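Local coordinates for protein alpha-1,2-mannosidase (Bacteroides thetaiotaomicron, PDB 2WW2) that probably hydrolyses alpha-mannosidic linkages in glycans with inversion of configuration, as a calcium-dependent glycoside hydrolase of family 92, at residues Q121-A126 / V132-F137. Numbering follows the deposited sequence. Where two conformers were deposited one is given.
Sequences QTSLSA and VFEVSF
Leu124 covers one face of the Phe133 ring: its CB stands 3.8 Å from the ring centroid, 8° off the normal, a CH-pi contact, while Thr122 OG1 lies at the ring edge, in its plane. The two remaining flat groups, the Gln121 amide and the Glu134 carboxylate, are nearly perpendicular. Gln121 NE2 bonds Glu134 OE2 from above the carboxylate plane at 3.3 Å, whereas Ser123 OG donates to the same OE2 at 2.6 Å on the anti side, nearer the carboxylate plane and across it from NE2. With chi1 at 80°, Ser123 OG sits between its own backbone N and carbonyl carbon, which turns it toward Glu134 OE2. Since Glu134 OE1 forms a salt bridge with Lys228, both carboxylate oxygens are engaged; an alanine in place of Glu134 would probably cost that lysine this salt bridge and Ser123 OG its short bond. Glu134 O likewise accepts twice, from Thr122 OG1 at 2.9 Å and Ser123 N at 3.1 Å, which arrive from opposite faces of the carbonyl plane. The axes of strands 121-126 and 132-136 approach to 4.6 Å and run at 171°, antiparallel; their five-residue link makes a beta hairpin, flanked by strands 111-116 and 229-236 in the N-terminal beta domain of family 92.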
ATOM      1  N   GLN A 121      14.666  42.434  19.849  1.00  7.67           N
ATOM      2  CA  GLN A 121      15.520  41.249  19.890  1.00  8.54           C
ATOM      3  C   GLN A 121      15.591  40.738  21.310  1.00  8.67           C
ATOM      4  O   GLN A 121      15.618  41.524  22.256  1.00  9.61           O
ATOM      5  CB  GLN A 121      16.927  41.566  19.364  1.00  8.34           C
ATOM      6  CG  GLN A 121      17.895  40.348  19.374  1.00 11.40           C
ATOM      7  CD  GLN A 121      18.608  40.157  20.700  1.00 13.30           C
ATOM      8  OE1 GLN A 121      18.770  41.098  21.476  1.00 16.86           O
ATOM      9  NE2 GLN A 121      19.047  38.932  20.967  1.00 15.80           N
ATOM     10  N   THR A 122      15.607  39.425  21.475  1.00  9.44           N
ATOM     11  CA  THR A 122      15.792  38.850  22.803  1.00  9.98           C
ATOM     12  C   THR A 122      16.566  37.544  22.712  1.00  9.84           C
ATOM     13  O   THR A 122      16.491  36.841  21.700  1.00  8.92           O
ATOM     14  CB  THR A 122      14.435  38.652  23.532  1.00 10.84           C
ATOM     15  OG1 THR A 122      14.673  38.213  24.878  1.00 13.24           O
ATOM     16  CG2 THR A 122      13.580  37.637  22.833  1.00 10.79           C
ATOM     17  N   SER A 123      17.371  37.252  23.731  1.00  9.56           N
ATOM     18  CA  SER A 123      17.923  35.911  23.853  1.00  9.57           C
ATOM     19  C   SER A 123      17.915  35.457  25.305  1.00  8.77           C
ATOM     20  O   SER A 123      17.811  36.276  26.242  1.00  9.13           O
ATOM     21  CB  SER A 123      19.309  35.781  23.215  1.00  9.55           C
ATOM     22  OG  SER A 123      20.344  36.273  24.046  1.00 10.93           O
ATOM     23  N   LEU A 124      17.968  34.147  25.487  1.00  7.94           N
ATOM     24  CA  LEU A 124      17.971  33.580  26.819  1.00  8.37           C
ATOM     25  C   LEU A 124      18.902  32.377  26.860  1.00  8.33           C
ATOM     26  O   LEU A 124      19.032  31.641  25.882  1.00  7.96           O
ATOM     27  CB  LEU A 124      16.552  33.157  27.222  1.00  8.83           C
ATOM     28  CG  LEU A 124      15.848  32.116  26.350  1.00 11.55           C
ATOM     29  CD1 LEU A 124      14.918  31.316  27.206  1.00 12.71           C
ATOM     30  CD2 LEU A 124      15.072  32.746  25.199  1.00 13.97           C
ATOM     31  N   SER A 125      19.507  32.161  28.020  1.00  8.61           N
ATOM     32  CA  SER A 125      20.394  31.037  28.243  1.00  8.21           C
ATOM     33  C   SER A 125      20.014  30.467  29.598  1.00  8.38           C
ATOM     34  O   SER A 125      19.594  31.209  30.484  1.00  8.18           O
ATOM     35  CB  SER A 125      21.857  31.519  28.251  1.00  7.85           C
ATOM     36  OG  SER A 125      22.258  31.871  26.924  1.00  8.57           O
ATOM     37  N   ALA A 126      20.148  29.156  29.769  1.00  8.08           N
ATOM     38  CA  ALA A 126      19.687  28.527  31.001  1.00  8.05           C
ATOM     39  C   ALA A 126      20.835  27.988  31.850  1.00  8.39           C
ATOM     40  O   ALA A 126      21.884  27.610  31.328  1.00  9.37           O
ATOM     41  CB  ALA A 126      18.709  27.396  30.662  1.00  8.09           C
ATOM     42  N   VAL A 132      18.726  33.530  32.123  1.00  5.92           N
ATOM     43  CA  VAL A 132      18.935  34.970  32.025  1.00  6.84           C
ATOM     44  C   VAL A 132      18.581  35.368  30.606  1.00  6.86           C
ATOM     45  O   VAL A 132      18.931  34.647  29.686  1.00  6.35           O
ATOM     46  CB  VAL A 132      20.387  35.373  32.396  1.00  7.01           C
ATOM     47  CG1 VAL A 132      20.617  36.866  32.173  1.00  7.21           C
ATOM     48  CG2 VAL A 132      20.690  35.012  33.864  1.00  7.63           C
ATOM     49  N   PHE A 133      17.832  36.469  30.458  1.00  6.84           N
ATOM     50  CA  PHE A 133      17.438  37.020  29.162  1.00  7.77           C
ATOM     51  C   PHE A 133      18.200  38.328  28.929  1.00  8.06           C
ATOM     52  O   PHE A 133      18.519  39.041  29.893  1.00  8.56           O
ATOM     53  CB  PHE A 133      15.951  37.431  29.161  1.00  7.77           C
ATOM     54  CG  PHE A 133      14.964  36.282  29.186  1.00  8.33           C
ATOM     55  CD1 PHE A 133      14.115  36.052  28.099  1.00  7.59           C
ATOM     56  CD2 PHE A 133      14.864  35.459  30.299  1.00 10.54           C
ATOM     57  CE1 PHE A 133      13.192  35.005  28.120  1.00  9.89           C
ATOM     58  CE2 PHE A 133      13.936  34.398  30.319  1.00 10.65           C
ATOM     59  CZ  PHE A 133      13.101  34.179  29.239  1.00  8.89           C
ATOM     60  N   GLU A 134      18.420  38.681  27.664  1.00  8.34           N
ATOM     61  CA  GLU A 134      18.719  40.063  27.311  1.00  9.79           C
ATOM     62  C   GLU A 134      17.549  40.485  26.430  1.00 10.09           C
ATOM     63  O   GLU A 134      17.000  39.661  25.701  1.00 11.58           O
ATOM     64  CB  GLU A 134      20.026  40.161  26.513  1.00 10.64           C
ATOM     65  CG  GLU A 134      19.860  39.523  25.093  1.00 12.13           C
ATOM     66  CD  GLU A 134      21.126  39.506  24.237  1.00 17.95           C
ATOM     67  OE1 GLU A 134      21.996  40.403  24.412  1.00 17.35           O
ATOM     68  OE2 GLU A 134      21.232  38.578  23.380  1.00 17.58           O
ATOM     69  N   VAL A 135      17.120  41.743  26.514  1.00  9.72           N
ATOM     70  CA  VAL A 135      16.121  42.235  25.581  1.00  8.89           C
ATOM     71  C   VAL A 135      16.615  43.562  25.001  1.00  9.17           C
ATOM     72  O   VAL A 135      17.021  44.440  25.753  1.00  8.74           O
ATOM     73  CB  VAL A 135      14.743  42.478  26.250  1.00  8.55           C
ATOM     74  CG1 VAL A 135      13.753  42.988  25.196  1.00  7.18           C
ATOM     75  CG2 VAL A 135      14.206  41.208  26.967  1.00  9.00           C
ATOM     76  N   SER A 136      16.612  43.680  23.671  1.00  9.19           N
ATOM     77  CA  SER A 136      16.886  44.939  22.997  0.50  9.16           C
ATOM     78  C   SER A 136      15.574  45.499  22.423  1.00  9.59           C
ATOM     79  O   SER A 136      15.025  44.947  21.460  1.00  9.66           O
ATOM     80  CB  SER A 136      17.895  44.691  21.873  0.50  9.71           C
ATOM     81  OG  SER A 136      18.257  45.892  21.235  0.50  8.73           O
ATOM     82  N   PHE A 137      15.050  46.573  23.010  1.00  9.45           N
ATOM     83  CA  PHE A 137      13.749  47.119  22.583  1.00 10.12           C
ATOM     84  C   PHE A 137      13.918  48.052  21.383  1.00 11.37           C
ATOM     85  O   PHE A 137      14.889  48.781  21.329  1.00 11.41           O
ATOM     86  CB  PHE A 137      13.096  47.927  23.726  1.00  9.14           C
ATOM     87  CG  PHE A 137      12.562  47.077  24.863  1.00  9.04           C
ATOM     88  CD1 PHE A 137      11.354  46.408  24.743  1.00  6.67           C
ATOM     89  CD2 PHE A 137      13.265  46.972  26.044  1.00  8.13           C
ATOM     90  CE1 PHE A 137      10.853  45.652  25.778  1.00  6.18           C
ATOM     91  CE2 PHE A 137      12.777  46.214  27.092  1.00  6.16           C
ATOM     92  CZ  PHE A 137      11.568  45.542  26.951  1.00  6.28           C
TER